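Local coordinates for DNA repair protein RAD14 (Saccharomyces cerevisiae, PDB 5A3D), which binds damaged, kinked DNA in nucleotide excision repair and is required for the incision step, this chain being its zinc-containing DNA-binding domain, at residues L40-C45 / L51-L56; D60-L65 / E87-K92; L65-P70 / A76-F81. All blocks are in the same frame, centred on the assembly; numbering follows the deposited sequence.

Contact 1 of 3, residues L40-C45 / L51-L56. With nucleotides of chain D; nucleotides of chain C.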
loop_
_atom_site.group_PDB
_atom_site.type_symbol
_atom_site.label_atom_id
_atom_site.label_comp_id
_atom_site.label_asym_id
_atom_site.label_seq_id
_atom_site.Cartn_x
_atom_site.Cartn_y
_atom_site.Cartn_z
ATOM N N LEU B 40 21.901 6.753 -5.757
ATOM C CA LEU B 40 21.556 5.527 -5.054
ATOM C C LEU B 40 20.206 5.108 -5.590
ATOM O O LEU B 40 19.284 5.918 -5.756
ATOM C CB LEU B 40 21.377 5.817 -3.577
ATOM C CG LEU B 40 22.596 6.366 -2.825
ATOM C CD1 LEU B 40 22.208 6.596 -1.372
ATOM C CD2 LEU B 40 23.657 5.337 -2.954
ATOM N N THR B 41 20.057 3.834 -5.830
ATOM C CA THR B 41 18.743 3.343 -6.187
ATOM C C THR B 41 17.815 3.408 -5.004
ATOM O O THR B 41 18.184 3.496 -3.838
ATOM C CB THR B 41 18.822 1.903 -6.713
ATOM O OG1 THR B 41 19.162 1.071 -5.604
ATOM C CG2 THR B 41 19.817 1.746 -7.815
ATOM N N LYS B 42 16.539 3.261 -5.315
ATOM C CA LYS B 42 15.537 3.118 -4.335
ATOM C C LYS B 42 15.823 1.939 -3.363
ATOM O O LYS B 42 15.809 2.139 -2.171
ATOM C CB LYS B 42 14.179 3.049 -4.961
ATOM C CG LYS B 42 13.086 3.311 -3.877
ATOM C CD LYS B 42 11.775 3.131 -4.454
ATOM C CE LYS B 42 10.746 3.738 -3.566
ATOM N NZ LYS B 42 9.492 3.451 -4.200
ATOM N N THR B 43 16.262 0.798 -3.873
ATOM C CA THR B 43 16.560 -0.342 -3.047
ATOM C C THR B 43 17.757 -0.037 -2.118
ATOM O O THR B 43 17.689 -0.424 -0.950
ATOM C CB THR B 43 16.816 -1.561 -3.946
ATOM O OG1 THR B 43 15.567 -1.773 -4.651
ATOM C CG2 THR B 43 17.163 -2.861 -3.126
ATOM N N GLU B 44 18.760 0.650 -2.651
ATOM C CA GLU B 44 19.972 1.042 -1.877
ATOM C C GLU B 44 19.580 1.998 -0.765
ATOM O O GLU B 44 20.167 1.868 0.316
ATOM C CB GLU B 44 21.077 1.717 -2.729
ATOM C CG GLU B 44 21.749 0.757 -3.664
ATOM C CD GLU B 44 22.826 1.431 -4.579
ATOM O OE1 GLU B 44 22.492 2.239 -5.402
ATOM O OE2 GLU B 44 24.007 1.111 -4.439
ATOM N N CYS B 45 18.712 2.941 -1.048
ATOM C CA CYS B 45 18.137 3.813 0.007
ATOM C C CYS B 45 17.458 3.021 1.122
ATOM O O CYS B 45 17.595 3.376 2.313
ATOM C CB CYS B 45 17.259 4.877 -0.507
ATOM S SG CYS B 45 18.131 6.021 -1.627
ATOM N N LEU B 51 15.250 3.720 4.944
ATOM C CA LEU B 51 14.148 4.637 4.610
ATOM C C LEU B 51 13.048 3.783 4.086
ATOM O O LEU B 51 13.320 2.751 3.487
ATOM C CB LEU B 51 14.548 5.760 3.584
ATOM C CG LEU B 51 15.726 6.616 4.124
ATOM C CD1 LEU B 51 15.979 7.778 3.157
ATOM C CD2 LEU B 51 15.584 7.129 5.548
ATOM N N THR B 52 11.809 4.229 4.266
ATOM C CA THR B 52 10.620 3.437 3.778
ATOM C C THR B 52 10.055 3.871 2.486
ATOM O O THR B 52 10.374 4.946 1.984
ATOM C CB THR B 52 9.472 3.562 4.780
ATOM O OG1 THR B 52 9.008 4.909 4.771
ATOM C CG2 THR B 52 9.956 3.233 6.114
ATOM N N ASP B 53 9.168 3.056 1.933
ATOM C CA ASP B 53 8.461 3.480 0.734
ATOM C C ASP B 53 7.745 4.787 0.869
ATOM O O ASP B 53 7.908 5.596 -0.038
ATOM C CB ASP B 53 7.515 2.412 0.117
ATOM C CG ASP B 53 8.233 1.374 -0.620
ATOM O OD1 ASP B 53 9.214 1.670 -1.304
ATOM O OD2 ASP B 53 7.802 0.195 -0.513
ATOM N N PRO B 54 6.982 5.030 1.968
ATOM C CA PRO B 54 6.299 6.324 2.072
ATOM C C PRO B 54 7.227 7.536 2.058
ATOM O O PRO B 54 6.931 8.531 1.424
ATOM C CB PRO B 54 5.509 6.211 3.361
ATOM C CG PRO B 54 5.248 4.750 3.456
ATOM C CD PRO B 54 6.475 4.078 2.970
ATOM N N GLU B 55 8.399 7.417 2.660
ATOM C CA GLU B 55 9.393 8.484 2.597
ATOM C C GLU B 55 9.964 8.706 1.194
ATOM O O GLU B 55 9.987 9.832 0.633
ATOM C CB GLU B 55 10.504 8.206 3.622
ATOM C CG GLU B 55 9.997 8.257 5.071
ATOM C CD GLU B 55 10.822 7.441 6.073
ATOM O OE1 GLU B 55 11.755 6.736 5.690
ATOM O OE2 GLU B 55 10.502 7.438 7.288
ATOM N N LEU B 56 10.401 7.623 0.605
ATOM C CA LEU B 56 11.115 7.737 -0.689
ATOM C C LEU B 56 10.140 8.071 -1.774
ATOM O O LEU B 56 10.553 8.596 -2.788
ATOM C CB LEU B 56 11.791 6.427 -1.017
ATOM C CG LEU B 56 13.139 6.001 -0.537
ATOM C CD1 LEU B 56 14.127 7.082 -0.157
ATOM C CD2 LEU B 56 13.360 4.632 0.057
ATOM P P DG D 3 15.290 0.523 -7.822
ATOM O OP1 DG D 3 15.168 1.992 -8.078
ATOM O OP2 DG D 3 15.841 0.044 -6.571
ATOM O "O5'" DG D 3 13.847 -0.132 -8.019
ATOM C "C5'" DG D 3 13.111 0.101 -9.218
ATOM C "C4'" DG D 3 11.662 -0.286 -9.004
ATOM O "O4'" DG D 3 11.522 -1.728 -8.970
ATOM C "C3'" DG D 3 11.017 0.222 -7.723
ATOM O "O3'" DG D 3 9.728 0.509 -8.249
ATOM C "C2'" DG D 3 11.149 -0.965 -6.775
ATOM C "C1'" DG D 3 11.043 -2.164 -7.713
ATOM N N9 DG D 3 11.780 -3.377 -7.359
ATOM C C8 DG D 3 13.056 -3.477 -6.861
ATOM N N7 DG D 3 13.459 -4.710 -6.729
ATOM C C5 DG D 3 12.369 -5.469 -7.131
ATOM C C6 DG D 3 12.212 -6.866 -7.212
ATOM O O6 DG D 3 13.013 -7.745 -6.896
ATOM N N1 DG D 3 10.940 -7.212 -7.660
ATOM C C2 DG D 3 9.968 -6.322 -8.041
ATOM N N2 DG D 3 8.822 -6.848 -8.498
ATOM N N3 DG D 3 10.124 -5.014 -8.021
ATOM C C4 DG D 3 11.341 -4.660 -7.562
ATOM P P DA D 4 8.628 1.225 -7.328
ATOM O OP1 DA D 4 7.954 2.232 -8.136
ATOM O OP2 DA D 4 9.244 1.550 -6.068
ATOM O "O5'" DA D 4 7.539 0.086 -7.120
ATOM C "C5'" DA D 4 6.946 -0.438 -8.318
ATOM C "C4'" DA D 4 5.827 -1.404 -8.015
ATOM O "O4'" DA D 4 6.387 -2.667 -7.611
ATOM C "C3'" DA D 4 4.869 -0.996 -6.899
ATOM O "O3'" DA D 4 3.573 -1.459 -7.278
ATOM C "C2'" DA D 4 5.452 -1.698 -5.684
ATOM C "C1'" DA D 4 5.999 -2.984 -6.278
ATOM N N9 DA D 4 7.175 -3.548 -5.636
ATOM C C8 DA D 4 8.268 -2.867 -5.163
ATOM N N7 DA D 4 9.235 -3.643 -4.746
ATOM C C5 DA D 4 8.764 -4.923 -4.995
ATOM C C6 DA D 4 9.314 -6.187 -4.759
ATOM N N6 DA D 4 10.516 -6.370 -4.218
ATOM N N1 DA D 4 8.565 -7.269 -5.072
ATOM C C2 DA D 4 7.349 -7.077 -5.603
ATOM N N3 DA D 4 6.732 -5.934 -5.898
ATOM C C4 DA D 4 7.507 -4.880 -5.569
ATOM P P DA C 6 1.767 4.184 4.748
ATOM O OP1 DA C 6 2.088 5.289 3.827
ATOM O OP2 DA C 6 1.780 2.789 4.199
ATOM O "O5'" DA C 6 2.705 4.184 6.032
ATOM C "C5'" DA C 6 2.643 5.310 6.933
ATOM C "C4'" DA C 6 2.912 4.926 8.375
ATOM O "O4'" DA C 6 1.883 4.034 8.872
ATOM C "C3'" DA C 6 4.254 4.236 8.661
ATOM O "O3'" DA C 6 4.833 4.737 9.893
ATOM C "C2'" DA C 6 3.868 2.769 8.747
ATOM C "C1'" DA C 6 2.459 2.815 9.325
ATOM N N9 DA C 6 1.583 1.729 8.887
ATOM C C8 DA C 6 1.213 1.453 7.594
ATOM N N7 DA C 6 0.376 0.450 7.485
ATOM C C5 DA C 6 0.180 0.035 8.794
ATOM C C6 DA C 6 -0.600 -0.996 9.352
ATOM N N6 DA C 6 -1.341 -1.839 8.628
ATOM N N1 DA C 6 -0.566 -1.152 10.693
ATOM C C2 DA C 6 0.168 -0.298 11.419
ATOM N N3 DA C 6 0.943 0.708 11.011
ATOM C C4 DA C 6 0.907 0.821 9.671
#
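Lys42 turns CG anti to its backbone N (chi1 -164°) and stays extended beyond it, and this carries the end of the chain across, NZ to Asp53 and CE to Leu56. Asp53 CG is anti to its own carbonyl carbon (chi1 -77°), which brings OD1 close to the lysine end. The two side chains meet at about a right angle. Lys42 NZ and Asp53 OD1 form a salt bridge whose hydrogen bond is long and weak, at 3.4 Å. Asp53 OD1 has a second salt bridge, to Lys46. The shorter bond of Lys42 NZ goes to DNA, 2.7 Å from OP2 of DA4 of chain D. Asn57 also binds this amine. Several acceptors thus surround one ammonium, which probably favours its charged form.

Nearer the backbone the contact is mainly apolar. Lys42 CE lies 3.8 Å from Leu56 CB. Leu56 packs its methyl end on Cys45 CB, CD1 at 3.8 Å. Leu51 adds its CB and CG near the Cys45 carbonyl. Phe62 packs on Leu51 and Leu56.

Both helix starts are capped. Thr41 OG1 accepts from Glu44 N, and Glu44 OE1 takes Thr41 N through its anti lone pair at 2.9 Å. Thr52 and Glu55 repeat the scheme, but Thr52 N meets Glu55 OE1 from above the carboxylate plane and the return bond is weak.

At the first helix start, Thr43 N and Thr43 OG1 both donate to OP2 of DG3 of chain D, the hydroxyl at 2.7 Å. Lys42 N adds a weak bond to OP1. Two capping boxes joined by a small apolar contact, with the N-terminus of helix 42-49 on a DNA phosphate, make this part of the DNA-binding surface of the XPA-family domain.

Contact 2 of 3, residues D60-L65 / E87-K92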
loop_
_atom_site.group_PDB
_atom_site.type_symbol
_atom_site.label_atom_id
_atom_site.label_comp_id
_atom_site.label_asym_id
_atom_site.label_seq_id
_atom_site.Cartn_x
_atom_site.Cartn_y
_atom_site.Cartn_z
ATOM N N ASP B 60 7.718 15.623 -2.421
ATOM C CA ASP B 60 8.020 16.896 -1.783
ATOM C C ASP B 60 9.312 16.769 -0.996
ATOM O O ASP B 60 9.979 17.760 -0.850
ATOM C CB ASP B 60 6.833 17.426 -0.965
ATOM C CG ASP B 60 5.628 17.690 -1.832
ATOM O OD1 ASP B 60 5.834 18.074 -3.000
ATOM O OD2 ASP B 60 4.467 17.521 -1.384
ATOM N N LEU B 61 9.716 15.542 -0.624
ATOM C CA LEU B 61 10.888 15.286 0.261
ATOM C C LEU B 61 12.282 14.999 -0.419
ATOM O O LEU B 61 13.365 15.268 0.152
ATOM C CB LEU B 61 10.624 14.054 1.028
ATOM C CG LEU B 61 11.345 13.947 2.355
ATOM C CD1 LEU B 61 10.631 14.918 3.313
ATOM C CD2 LEU B 61 11.219 12.512 2.881
ATOM N N PHE B 62 12.242 14.387 -1.565
ATOM C CA PHE B 62 13.508 14.082 -2.322
ATOM C C PHE B 62 13.365 14.395 -3.775
ATOM O O PHE B 62 12.329 14.052 -4.435
ATOM C CB PHE B 62 13.850 12.597 -2.245
ATOM C CG PHE B 62 14.130 12.106 -0.862
ATOM C CD1 PHE B 62 15.215 12.538 -0.153
ATOM C CD2 PHE B 62 13.233 11.280 -0.203
ATOM C CE1 PHE B 62 15.439 12.074 1.141
ATOM C CE2 PHE B 62 13.495 10.773 1.030
ATOM C CZ PHE B 62 14.587 11.219 1.758
ATOM N N HIS B 63 14.455 14.853 -4.368
ATOM C CA HIS B 63 14.502 14.932 -5.827
ATOM C C HIS B 63 14.792 13.538 -6.266
ATOM O O HIS B 63 15.305 12.719 -5.460
ATOM C CB HIS B 63 15.541 15.895 -6.347
ATOM C CG HIS B 63 15.267 17.330 -6.015
ATOM N ND1 HIS B 63 15.752 17.937 -4.868
ATOM C CD2 HIS B 63 14.603 18.292 -6.693
ATOM C CE1 HIS B 63 15.348 19.201 -4.833
ATOM N NE2 HIS B 63 14.644 19.434 -5.930
ATOM N N ARG B 64 14.414 13.196 -7.482
ATOM C CA ARG B 64 14.798 11.904 -7.967
ATOM C C ARG B 64 14.866 11.905 -9.512
ATOM O O ARG B 64 14.147 12.637 -10.166
ATOM C CB ARG B 64 13.873 10.780 -7.521
ATOM C CG ARG B 64 12.456 10.807 -8.026
ATOM C CD ARG B 64 11.548 9.729 -7.311
ATOM N NE ARG B 64 11.187 9.947 -5.858
ATOM C CZ ARG B 64 11.082 11.118 -5.218
ATOM N NH1 ARG B 64 11.164 12.292 -5.872
ATOM N NH2 ARG B 64 10.839 11.146 -3.923
ATOM N N LEU B 65 15.766 11.103 -10.017
ATOM C CA LEU B 65 15.872 10.789 -11.416
ATOM C C LEU B 65 15.314 9.403 -11.669
ATOM O O LEU B 65 15.762 8.450 -11.077
ATOM C CB LEU B 65 17.326 10.758 -11.761
ATOM C CG LEU B 65 17.862 10.810 -13.248
ATOM C CD1 LEU B 65 19.239 10.190 -13.576
ATOM C CD2 LEU B 65 17.036 11.085 -14.457
ATOM N N GLU B 87 21.034 10.960 2.958
ATOM C CA GLU B 87 21.745 10.898 4.198
ATOM C C GLU B 87 21.228 11.946 5.181
ATOM O O GLU B 87 21.080 11.689 6.361
ATOM C CB GLU B 87 23.231 11.091 3.907
ATOM C CG GLU B 87 24.074 10.995 5.104
ATOM C CD GLU B 87 25.540 11.089 4.700
ATOM O OE1 GLU B 87 26.097 9.983 4.398
ATOM O OE2 GLU B 87 26.047 12.250 4.698
ATOM N N ALA B 88 20.986 13.142 4.683
ATOM C CA ALA B 88 20.535 14.259 5.532
ATOM C C ALA B 88 19.224 13.897 6.188
ATOM O O ALA B 88 19.026 14.166 7.362
ATOM C CB ALA B 88 20.361 15.501 4.681
ATOM N N PHE B 89 18.299 13.303 5.424
ATOM C CA PHE B 89 17.016 12.817 5.959
ATOM C C PHE B 89 17.176 11.650 6.951
ATOM O O PHE B 89 16.533 11.611 7.997
ATOM C CB PHE B 89 16.085 12.397 4.793
ATOM C CG PHE B 89 14.719 11.964 5.268
ATOM C CD1 PHE B 89 13.714 12.931 5.536
ATOM C CD2 PHE B 89 14.483 10.631 5.630
ATOM C CE1 PHE B 89 12.476 12.541 6.018
ATOM C CE2 PHE B 89 13.252 10.256 6.145
ATOM C CZ PHE B 89 12.259 11.209 6.341
ATOM N N ALA B 90 18.005 10.684 6.581
ATOM C CA ALA B 90 18.266 9.527 7.370
ATOM C C ALA B 90 18.868 9.844 8.734
ATOM O O ALA B 90 18.481 9.228 9.739
ATOM C CB ALA B 90 19.177 8.609 6.608
ATOM N N PHE B 91 19.799 10.801 8.750
ATOM C CA PHE B 91 20.449 11.314 9.992
ATOM C C PHE B 91 19.430 12.013 10.894
ATOM O O PHE B 91 19.539 11.990 12.133
ATOM C CB PHE B 91 21.612 12.306 9.655
ATOM C CG PHE B 91 22.893 11.646 9.173
ATOM C CD1 PHE B 91 22.986 10.291 8.973
ATOM C CD2 PHE B 91 24.008 12.418 8.874
ATOM C CE1 PHE B 91 24.156 9.703 8.484
ATOM C CE2 PHE B 91 25.201 11.848 8.435
ATOM C CZ PHE B 91 25.275 10.473 8.250
ATOM N N LYS B 92 18.464 12.691 10.280
ATOM C CA LYS B 92 17.367 13.296 11.049
ATOM C C LYS B 92 16.442 12.201 11.643
ATOM O O LYS B 92 16.004 12.281 12.803
ATOM C CB LYS B 92 16.610 14.301 10.177
ATOM C CG LYS B 92 15.185 14.644 10.590
ATOM C CD LYS B 92 14.209 14.633 9.401
ATOM C CE LYS B 92 13.455 13.290 9.190
ATOM N NZ LYS B 92 12.240 13.043 10.072
#
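Phe89 presents its ring to two neighbours from the loop before strand 65-67, Leu61 and Phe62, and both side chains cross it at about a right angle. Leu61 comes over a face. Its CD2 methyl sits 3.8 Å from the ring centroid, 29° off the normal, a CH-pi contact. The methyl is displaced toward the Phe89 CE1 side, with CD2 and CE1 3.4 Å apart.

Phe62 forms an offset edge-to-face pair with Phe89. The centroids are 5.4 Å apart and the planes stand at 73°. The leading atom is Phe62 CZ, which lies 3.6 Å from Phe89 CB and equally near Phe89 CG. The edge of Phe62 therefore bears on the root of the other ring.

With chi1 at -177°, the Phe89 ring points away from the backbone N and is held against the loop. Lys92 CE lies over a face of the Phe89 ring near its rim. Leu51 and Glu55 also touch Phe89. The contact is wholly apolar. It is an aromatic-aliphatic packing cluster that fastens the loop after helix 53-56 to helix 83-94 in the DNA-binding domain.

Contact 3 of 3, residues L65-P70 / A76-F81. With nucleotides of chain D.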
loop_
_atom_site.group_PDB
_atom_site.type_symbol
_atom_site.label_atom_id
_atom_site.label_comp_id
_atom_site.label_asym_id
_atom_site.label_seq_id
_atom_site.Cartn_x
_atom_site.Cartn_y
_atom_site.Cartn_z
ATOM N N LEU B 65 15.766 11.103 -10.017
ATOM C CA LEU B 65 15.872 10.789 -11.416
ATOM C C LEU B 65 15.314 9.403 -11.669
ATOM O O LEU B 65 15.762 8.450 -11.077
ATOM C CB LEU B 65 17.326 10.758 -11.761
ATOM C CG LEU B 65 17.862 10.810 -13.248
ATOM C CD1 LEU B 65 19.239 10.190 -13.576
ATOM C CD2 LEU B 65 17.036 11.085 -14.457
ATOM N N GLU B 66 14.451 9.287 -12.672
ATOM C CA GLU B 66 13.964 7.968 -13.092
ATOM C C GLU B 66 14.576 7.533 -14.378
ATOM O O GLU B 66 14.826 8.364 -15.323
ATOM C CB GLU B 66 12.443 8.000 -13.140
ATOM C CG GLU B 66 11.935 7.963 -11.737
ATOM C CD GLU B 66 10.461 7.701 -11.592
ATOM O OE1 GLU B 66 9.786 7.584 -12.654
ATOM O OE2 GLU B 66 10.014 7.643 -10.380
ATOM N N LYS B 67 14.810 6.236 -14.478
ATOM C CA LYS B 67 15.297 5.619 -15.706
ATOM C C LYS B 67 14.625 4.299 -15.953
ATOM O O LYS B 67 14.011 3.733 -15.027
ATOM C CB LYS B 67 16.795 5.380 -15.569
ATOM C CG LYS B 67 17.530 6.578 -14.955
ATOM C CD LYS B 67 18.467 7.189 -15.905
ATOM C CE LYS B 67 17.931 7.619 -17.234
ATOM N NZ LYS B 67 18.782 8.801 -17.708
ATOM N N PRO B 68 14.713 3.789 -17.212
ATOM C CA PRO B 68 14.240 2.426 -17.460
ATOM C C PRO B 68 14.900 1.474 -16.465
ATOM O O PRO B 68 16.101 1.646 -16.132
ATOM C CB PRO B 68 14.702 2.150 -18.912
ATOM C CG PRO B 68 14.788 3.523 -19.556
ATOM C CD PRO B 68 15.379 4.361 -18.399
ATOM N N ASN B 69 14.148 0.475 -16.025
ATOM C CA ASN B 69 14.639 -0.559 -15.185
ATOM C C ASN B 69 15.693 -1.354 -16.028
ATOM O O ASN B 69 15.358 -1.842 -17.090
ATOM C CB ASN B 69 13.474 -1.478 -14.770
ATOM C CG ASN B 69 13.886 -2.530 -13.732
ATOM O OD1 ASN B 69 14.741 -3.313 -14.017
ATOM N ND2 ASN B 69 13.290 -2.510 -12.515
ATOM N N PRO B 70 16.927 -1.510 -15.530
ATOM C CA PRO B 70 17.961 -2.228 -16.298
ATOM C C PRO B 70 17.679 -3.698 -16.564
ATOM O O PRO B 70 18.120 -4.198 -17.595
ATOM C CB PRO B 70 19.233 -2.078 -15.462
ATOM C CG PRO B 70 18.883 -1.403 -14.248
ATOM C CD PRO B 70 17.430 -0.982 -14.260
ATOM N N ALA B 76 9.046 -2.043 -13.270
ATOM C CA ALA B 76 8.951 -0.721 -12.638
ATOM C C ALA B 76 10.255 0.134 -12.824
ATOM O O ALA B 76 11.334 -0.367 -12.646
ATOM C CB ALA B 76 8.687 -0.895 -11.187
ATOM N N ARG B 77 10.114 1.387 -13.224
ATOM C CA ARG B 77 11.247 2.257 -13.455
ATOM C C ARG B 77 12.161 2.361 -12.248
ATOM O O ARG B 77 11.763 2.431 -11.101
ATOM C CB ARG B 77 10.844 3.688 -13.800
ATOM C CG ARG B 77 10.058 3.855 -15.130
ATOM C CD ARG B 77 9.627 5.317 -15.450
ATOM N NE ARG B 77 8.614 5.829 -14.515
ATOM C CZ ARG B 77 7.328 5.639 -14.594
ATOM N NH1 ARG B 77 6.718 4.980 -15.596
ATOM N NH2 ARG B 77 6.590 6.128 -13.620
ATOM N N MET B 78 13.426 2.426 -12.591
ATOM C CA MET B 78 14.458 2.639 -11.590
ATOM C C MET B 78 14.371 4.038 -11.067
ATOM O O MET B 78 14.137 4.988 -11.828
ATOM C CB MET B 78 15.818 2.363 -12.237
ATOM C CG MET B 78 16.979 2.541 -11.256
ATOM S SD MET B 78 18.560 1.852 -11.860
ATOM C CE MET B 78 18.820 2.743 -13.404
ATOM N N GLN B 79 14.637 4.208 -9.776
ATOM C CA GLN B 79 14.613 5.539 -9.110
ATOM C C GLN B 79 15.964 5.823 -8.413
ATOM O O GLN B 79 16.412 5.006 -7.657
ATOM C CB GLN B 79 13.463 5.636 -8.121
ATOM C CG GLN B 79 12.077 5.493 -8.846
ATOM C CD GLN B 79 10.907 5.462 -7.887
ATOM O OE1 GLN B 79 11.074 5.469 -6.678
ATOM N NE2 GLN B 79 9.689 5.498 -8.439
ATOM N N LEU B 80 16.581 6.943 -8.749
ATOM C CA LEU B 80 17.926 7.307 -8.314
ATOM C C LEU B 80 17.788 8.583 -7.447
ATOM O O LEU B 80 17.196 9.589 -7.843
ATOM C CB LEU B 80 18.888 7.492 -9.441
ATOM C CG LEU B 80 19.073 6.251 -10.385
ATOM C CD1 LEU B 80 19.927 6.623 -11.560
ATOM C CD2 LEU B 80 19.710 5.179 -9.563
ATOM N N PHE B 81 18.391 8.497 -6.319
ATOM C CA PHE B 81 18.356 9.552 -5.244
ATOM C C PHE B 81 19.830 10.002 -5.001
ATOM O O PHE B 81 20.738 9.163 -5.135
ATOM C CB PHE B 81 17.766 9.020 -3.969
ATOM C CG PHE B 81 16.361 8.588 -4.109
ATOM C CD1 PHE B 81 16.082 7.334 -4.631
ATOM C CD2 PHE B 81 15.302 9.422 -3.741
ATOM C CE1 PHE B 81 14.762 6.881 -4.705
ATOM C CE2 PHE B 81 13.972 8.955 -3.891
ATOM C CZ PHE B 81 13.717 7.684 -4.373
ATOM P P DG D 3 15.290 0.523 -7.822
ATOM O OP1 DG D 3 15.168 1.992 -8.078
ATOM O OP2 DG D 3 15.841 0.044 -6.571
ATOM O "O5'" DG D 3 13.847 -0.132 -8.019
ATOM C "C5'" DG D 3 13.111 0.101 -9.218
ATOM C "C4'" DG D 3 11.662 -0.286 -9.004
ATOM O "O4'" DG D 3 11.522 -1.728 -8.970
ATOM C "C3'" DG D 3 11.017 0.222 -7.723
ATOM O "O3'" DG D 3 9.728 0.509 -8.249
ATOM C "C2'" DG D 3 11.149 -0.965 -6.775
ATOM C "C1'" DG D 3 11.043 -2.164 -7.713
ATOM N N9 DG D 3 11.780 -3.377 -7.359
ATOM C C8 DG D 3 13.056 -3.477 -6.861
ATOM N N7 DG D 3 13.459 -4.710 -6.729
ATOM C C5 DG D 3 12.369 -5.469 -7.131
ATOM C C6 DG D 3 12.212 -6.866 -7.212
ATOM O O6 DG D 3 13.013 -7.745 -6.896
ATOM N N1 DG D 3 10.940 -7.212 -7.660
ATOM C C2 DG D 3 9.968 -6.322 -8.041
ATOM N N2 DG D 3 8.822 -6.848 -8.498
ATOM N N3 DG D 3 10.124 -5.014 -8.021
ATOM C C4 DG D 3 11.341 -4.660 -7.562
ATOM O "O5'" DG D 1 23.497 -4.002 -13.490
ATOM C "C5'" DG D 1 22.758 -2.764 -13.384
ATOM C "C4'" DG D 1 23.014 -2.134 -12.032
ATOM O "O4'" DG D 1 23.998 -1.071 -11.934
ATOM C "C3'" DG D 1 21.897 -1.870 -11.020
ATOM O "O3'" DG D 1 21.815 -2.925 -10.032
ATOM C "C2'" DG D 1 22.248 -0.512 -10.420
ATOM C "C1'" DG D 1 23.433 0.025 -11.230
ATOM N N9 DG D 1 23.048 1.046 -12.198
ATOM C C8 DG D 1 22.395 0.872 -13.395
ATOM N N7 DG D 1 22.151 1.995 -14.014
ATOM C C5 DG D 1 22.638 2.974 -13.157
ATOM C C6 DG D 1 22.655 4.389 -13.288
ATOM O O6 DG D 1 22.213 5.086 -14.213
ATOM N N1 DG D 1 23.273 4.996 -12.197
ATOM C C2 DG D 1 23.793 4.331 -11.113
ATOM N N2 DG D 1 24.356 5.095 -10.165
ATOM N N3 DG D 1 23.758 3.013 -10.964
ATOM C C4 DG D 1 23.188 2.403 -12.026
#
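The Arg77 guanidinium receives Glu66 at its edge, where NE donates to OE1 at 2.8 Å in a nearly straight salt bridge. The oxygen lies close to the guanidinium plane. The bond reaches OE1 on its syn side, 33° out of the carboxylate plane, and the two groups are turned 30° apart. The other carboxylate oxygen faces the amide of Gln79, which runs alongside Glu66 with its plane only 10° away; OE2 and NE2 are 2.9 Å apart. Asn69 ND2 lies in the carbonyl plane of Ala76, and Ala76 O lies in the amide plane of Asn69; ND2 donates to it at 2.9 Å. The same nitrogen binds O2 of a uracil base in the DNA, and Asn69 OD1 accepts from His71 N, so protein and DNA together fix the amide.

Backbone bonds join Leu65 with Leu80 and Lys67 with Met78, each pair in both directions. Glu66 with Gln79 is the non-hydrogen-bonded pair between them. On the sheet face of Leu65, Lys67, Met78 and Leu80, Met78 SD reaches Pro70 CD at 3.9 Å, and Met78 CE lies 3.5 Å from N7 of DG1 of chain D. Leu80 CD1 also packs against this guanine. Gln79 N donates to OP1 of DG3 of chain D at 2.8 Å, almost in line.

Strands 65-67 and 78-82 thus form an antiparallel beta hairpin lying on the DNA. Strand 78-82 is the middle strand of the three-stranded sheet, with strand 39-41 on its other side, and Phe81 packs on helix 42-49.

Along the chain contact 1 comes first. Contact 2 then joins the loop of residues 60-65 to helix 83-94, and contact 3 falls within the span that contact 2 brackets; the two share Leu65. Contacts 1 and 2 have centres about 9 Å apart, contacts 1 and 3 about 12 Å, and contacts 2 and 3 about 16 Å. Strands 39-41 and 78-82 are sheet neighbours, so contacts 1 and 3 meet there through Leu40 and Phe81. Leu56 and Arg64 link contacts 1 and 2. Contacts 1 and 3 both hold the phosphate of DG3 of chain D, whereas contact 2 stays about 6 Å (nearest atoms) from the DNA.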